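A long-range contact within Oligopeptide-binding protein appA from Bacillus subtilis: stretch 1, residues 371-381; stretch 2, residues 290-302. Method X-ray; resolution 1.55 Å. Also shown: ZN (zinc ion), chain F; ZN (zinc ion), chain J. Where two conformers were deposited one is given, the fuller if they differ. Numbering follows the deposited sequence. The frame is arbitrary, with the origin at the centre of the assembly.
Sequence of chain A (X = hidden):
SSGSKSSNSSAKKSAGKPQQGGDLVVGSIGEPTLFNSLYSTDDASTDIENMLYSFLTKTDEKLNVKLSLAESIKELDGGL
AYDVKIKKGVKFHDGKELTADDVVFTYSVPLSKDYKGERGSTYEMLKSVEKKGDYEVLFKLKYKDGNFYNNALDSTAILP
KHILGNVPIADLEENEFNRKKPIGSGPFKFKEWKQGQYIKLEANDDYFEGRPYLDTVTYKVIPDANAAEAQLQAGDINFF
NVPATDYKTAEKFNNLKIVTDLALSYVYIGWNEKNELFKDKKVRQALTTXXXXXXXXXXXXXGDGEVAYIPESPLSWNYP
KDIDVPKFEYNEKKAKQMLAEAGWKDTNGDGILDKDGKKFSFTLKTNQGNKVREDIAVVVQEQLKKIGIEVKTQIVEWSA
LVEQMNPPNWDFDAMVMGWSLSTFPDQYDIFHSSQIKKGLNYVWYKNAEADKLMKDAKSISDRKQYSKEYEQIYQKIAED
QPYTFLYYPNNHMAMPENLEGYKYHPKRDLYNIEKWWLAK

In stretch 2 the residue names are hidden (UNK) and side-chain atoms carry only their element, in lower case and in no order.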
# COMPACT_ATOMS: atom_id res chain seq x y z
N LYS A 371 -1.99 14.31 -9.93
CA LYS A 371 -2.68 15.56 -10.08
C LYS A 371 -3.94 15.70 -9.26
O LYS A 371 -4.26 16.78 -8.82
CB LYS A 371 -2.92 15.87 -11.55
CG LYS A 371 -3.95 15.03 -12.23
CD LYS A 371 -4.12 15.41 -13.72
CE LYS A 371 -5.14 14.51 -14.41
NZ LYS A 371 -5.38 14.82 -15.86
N VAL A 372 -4.63 14.59 -9.04
CA VAL A 372 -5.76 14.58 -8.12
C VAL A 372 -5.34 15.03 -6.71
O VAL A 372 -5.99 15.86 -6.10
CB VAL A 372 -6.41 13.19 -8.08
CG1 VAL A 372 -7.45 13.08 -6.98
CG2 VAL A 372 -7.06 12.88 -9.44
N ARG A 373 -4.26 14.46 -6.18
CA ARG A 373 -3.82 14.81 -4.81
C ARG A 373 -3.25 16.22 -4.75
O ARG A 373 -3.46 16.90 -3.75
CB ARG A 373 -2.77 13.82 -4.29
CG ARG A 373 -3.39 12.47 -4.06
CD ARG A 373 -2.38 11.47 -3.53
NE ARG A 373 -2.92 10.10 -3.49
CZ ARG A 373 -2.19 9.06 -3.13
NH1 ARG A 373 -0.94 9.17 -2.74
NH2 ARG A 373 -2.79 7.86 -3.13
N GLU A 374 -2.55 16.63 -5.79
CA GLU A 374 -2.07 17.99 -5.87
C GLU A 374 -3.25 18.94 -5.80
O GLU A 374 -3.22 19.93 -5.07
CB GLU A 374 -1.21 18.20 -7.14
CG GLU A 374 0.04 17.26 -7.22
CD GLU A 374 0.77 17.33 -8.56
OE1 GLU A 374 0.31 18.12 -9.43
OE2 GLU A 374 1.81 16.63 -8.76
N ASP A 375 -4.30 18.69 -6.57
CA ASP A 375 -5.53 19.47 -6.51
C ASP A 375 -6.20 19.43 -5.12
O ASP A 375 -6.67 20.46 -4.61
CB ASP A 375 -6.54 18.95 -7.53
CG ASP A 375 -6.12 19.21 -8.96
OD1 ASP A 375 -6.74 18.67 -9.90
OD2 ASP A 375 -5.15 19.96 -9.18
N ILE A 376 -6.29 18.26 -4.53
CA ILE A 376 -6.85 18.19 -3.19
C ILE A 376 -6.09 19.07 -2.23
O ILE A 376 -6.70 19.72 -1.38
CB ILE A 376 -6.86 16.77 -2.68
CG1 ILE A 376 -7.86 15.94 -3.46
CG2 ILE A 376 -7.19 16.73 -1.17
CD1 ILE A 376 -7.79 14.47 -3.15
N ALA A 377 -4.76 19.09 -2.34
CA ALA A 377 -3.95 19.92 -1.43
C ALA A 377 -4.26 21.41 -1.54
O ALA A 377 -4.31 22.16 -0.55
CB ALA A 377 -2.49 19.66 -1.63
N VAL A 378 -4.50 21.85 -2.77
CA VAL A 378 -4.86 23.25 -3.03
C VAL A 378 -6.27 23.53 -2.49
O VAL A 378 -6.52 24.55 -1.87
CB VAL A 378 -4.76 23.56 -4.52
CG1 VAL A 378 -5.26 24.93 -4.80
CG2 VAL A 378 -3.30 23.37 -5.00
N VAL A 379 -7.19 22.58 -2.65
CA VAL A 379 -8.54 22.76 -2.14
C VAL A 379 -8.57 22.81 -0.60
O VAL A 379 -9.26 23.64 0.00
CB VAL A 379 -9.49 21.66 -2.66
CG1 VAL A 379 -10.84 21.75 -1.96
CG2 VAL A 379 -9.69 21.76 -4.18
N VAL A 380 -7.80 21.95 0.04
CA VAL A 380 -7.64 21.98 1.49
C VAL A 380 -7.05 23.33 1.93
O VAL A 380 -7.52 23.95 2.90
CB VAL A 380 -6.78 20.80 2.00
CG1 VAL A 380 -6.50 20.94 3.49
CG2 VAL A 380 -7.49 19.47 1.70
N GLN A 381 -6.03 23.82 1.23
CA GLN A 381 -5.48 25.15 1.55
C GLN A 381 -6.54 26.21 1.50
O GLN A 381 -6.57 27.09 2.37
CB GLN A 381 -4.36 25.47 0.59
CG GLN A 381 -3.78 26.83 0.66
CD GLN A 381 -2.78 27.00 -0.45
OE1 GLN A 381 -3.15 27.01 -1.63
NE2 GLN A 381 -1.50 27.11 -0.08
N UNK A 290 -14.21 21.08 8.82
CA UNK A 290 -13.98 22.27 7.98
C UNK A 290 -13.86 21.93 6.50
O UNK A 290 -13.84 22.85 5.67
c UNK A 290 -12.72 22.97 8.42
N UNK A 291 -13.73 20.65 6.18
CA UNK A 291 -13.49 20.23 4.80
C UNK A 291 -14.74 19.66 4.14
O UNK A 291 -15.37 18.73 4.64
c UNK A 291 -9.98 18.62 5.40
c UNK A 291 -10.46 20.86 4.28
c UNK A 291 -10.99 19.75 5.22
c UNK A 291 -12.34 19.23 4.74
N UNK A 292 -15.07 20.24 2.99
CA UNK A 292 -16.24 19.85 2.23
C UNK A 292 -15.84 18.67 1.36
O UNK A 292 -15.54 18.81 0.17
o UNK A 292 -18.50 19.57 0.68
c UNK A 292 -16.73 21.03 1.38
o UNK A 292 -18.68 21.73 0.22
c UNK A 292 -18.07 20.75 0.72
N UNK A 293 -15.81 17.49 1.96
CA UNK A 293 -15.31 16.30 1.27
C UNK A 293 -16.17 15.88 0.08
O UNK A 293 -15.67 15.36 -0.92
n UNK A 293 -14.80 12.10 5.72
c UNK A 293 -13.87 15.37 3.18
c UNK A 293 -15.24 13.35 5.87
c UNK A 293 -13.70 14.27 4.18
n UNK A 293 -14.76 14.37 5.16
n UNK A 293 -16.21 13.61 6.73
c UNK A 293 -15.09 15.16 2.27
N UNK A 294 -17.47 16.15 0.13
CA UNK A 294 -18.34 15.85 -1.02
C UNK A 294 -17.97 16.75 -2.20
O UNK A 294 -17.91 16.30 -3.35
o UNK A 294 -20.93 13.11 -0.23
c UNK A 294 -19.81 16.00 -0.63
o UNK A 294 -22.44 14.52 0.60
c UNK A 294 -20.17 15.18 0.60
c UNK A 294 -21.26 14.19 0.31
N UNK A 295 -17.71 18.03 -1.93
CA UNK A 295 -17.28 18.95 -2.97
C UNK A 295 -15.92 18.54 -3.54
O UNK A 295 -15.68 18.67 -4.74
o UNK A 295 -16.69 21.27 -3.37
c UNK A 295 -17.24 20.37 -2.42
N UNK A 296 -15.02 18.07 -2.68
CA UNK A 296 -13.72 17.56 -3.14
C UNK A 296 -13.91 16.46 -4.19
O UNK A 296 -13.34 16.51 -5.27
c UNK A 296 -11.58 18.00 0.06
c UNK A 296 -12.25 18.30 -1.25
c UNK A 296 -12.83 17.07 -1.96
c UNK A 296 -11.74 16.10 -2.45
N UNK A 297 -14.72 15.47 -3.86
CA UNK A 297 -15.02 14.38 -4.79
C UNK A 297 -15.68 14.90 -6.07
O UNK A 297 -15.31 14.48 -7.17
c UNK A 297 -16.37 12.25 -5.09
c UNK A 297 -15.87 13.30 -4.10
c UNK A 297 -15.05 12.63 -3.00
N UNK A 298 -16.65 15.80 -5.94
CA UNK A 298 -17.34 16.36 -7.12
C UNK A 298 -16.39 17.14 -8.01
O UNK A 298 -16.43 17.04 -9.23
c UNK A 298 -18.46 17.29 -6.69
o UNK A 298 -19.42 16.54 -6.01
N UNK A 299 -15.53 17.93 -7.37
CA UNK A 299 -14.68 18.89 -8.03
C UNK A 299 -13.49 18.16 -8.62
O UNK A 299 -13.33 18.13 -9.84
c UNK A 299 -13.27 22.16 -6.29
c UNK A 299 -13.52 21.18 -7.45
o UNK A 299 -13.84 22.03 -5.20
n UNK A 299 -12.42 23.13 -6.54
c UNK A 299 -14.24 19.94 -6.98
N UNK A 300 -12.73 17.48 -7.78
CA UNK A 300 -11.47 16.92 -8.16
C UNK A 300 -11.56 15.56 -8.89
O UNK A 300 -10.73 15.26 -9.75
c UNK A 300 -10.53 16.81 -6.95
c UNK A 300 -9.19 16.39 -7.38
c UNK A 300 -10.44 18.17 -6.24
N UNK A 301 -12.55 14.73 -8.52
CA UNK A 301 -12.73 13.38 -9.12
C UNK A 301 -13.88 13.36 -10.15
O UNK A 301 -14.21 12.30 -10.70
c UNK A 301 -11.76 12.89 -5.93
c UNK A 301 -11.99 11.87 -7.00
c UNK A 301 -10.70 11.53 -7.69
c UNK A 301 -13.03 12.31 -8.04
N UNK A 302 -14.48 14.51 -10.43
CA UNK A 302 -15.65 14.58 -11.30
C UNK A 302 -16.74 13.59 -10.84
O UNK A 302 -17.42 12.97 -11.65
c UNK A 302 -14.57 15.57 -13.38
o UNK A 302 -14.28 15.53 -14.61
o UNK A 302 -14.30 16.56 -12.66
c UNK A 302 -15.26 14.35 -12.77
ZN ZN F . 1.84 17.65 -10.96
ZN ZN J . -5.75 19.39 -11.77
O HOH W 1 -8.02 16.29 -10.71
O HOH W 2 3.78 18.40 -10.22
O HOH W 3 0.93 19.31 -12.09

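Position 290 carries a single side-chain carbon and lies beyond the reach of the 371-381 helix; it is Ala290. At 291 four carbons fork at the second, CA-to-CB points toward the helix, and one branch end lies 4.0 Å from Val380 CG1: this is Leu291. Position 292 has two carbons, the second bearing two oxygens, and touches nothing on stretch 1. It is Asp292, the N-cap of the helix that follows. At 293, three carbons lead to a nitrogen and then to a carbon bearing two more nitrogens, with no contact to stretch 1; this is the guanidinium of Arg293, which is hydrogen-bonded elsewhere in the structure. Position 294, three carbons ending in two oxygens and likewise without contact, is the exposed Glu294.

One carbon and one oxygen at 295, touching nothing on stretch 1, give Ser295. Its backbone N donates to Asp292 OD2 (3.1 Å), the capping bond that satisfies an amide of the first helical turn. At 296 the four carbons fork at the first, with one arm two carbons long. The CA-to-CB bond points toward stretch 1; the inner carbon of the long arm lies 3.8 Å from Val379 CG1 and the short arm 4.0 Å from Ile376 CG1, so the residue is Ile296. At 297 one carbon carries two, the CA-to-CB bond points away and no contact forms; this is Val297. A carbon and an oxygen at 298, also out of contact, identify Ser298, whose OG donates back to Glu294 O (3.1 Å).

Three carbons, the third with one oxygen and one nitrogen, the nitrogen 3.9 Å from Val379 CG2 without a hydrogen bond, mark 299 as Gln299. Position 300, again one carbon carrying two, with one arm 3.5 Å from Val372 O, 3.8 Å from Val372 CG1 and 3.7 Å from Asp375 CB, is Val300. At 301 four carbons fork at the second; CA-to-CB points sideways, but the end comes nearer, one branch lying 3.7 Å from Val372 CG1: Leu301. Position 302, two carbons and two terminal oxygens with no contact to stretch 1, is Asp302, which leaves helical geometry with positive phi.

The two helices run at 138° between their N-to-C directions, with axes 10.6 Å apart at closest approach. The nearest CA atoms are those of Val372 and Val300, Ile376 and Ile296, and Val380 and Leu291, in opposite chain order, as expected for a largely antiparallel arrangement. Val300 is the knob, with more area covered (79 Å²) than any other residue, seated among Val372, Asp375, Ile376 and Val379. No direct hydrogen bond crosses the contact, and apolar packing dominates. At its margin, water 1 donates to both Val300 O (3.1 Å) and Asp375 OD1 (2.8 Å), bridging the stretches beside the zinc ion of chain J, which Asp375 OD1 also binds at 2.2 Å.

Stretch 2, residues 290-302: ALDRESIVSQVLD
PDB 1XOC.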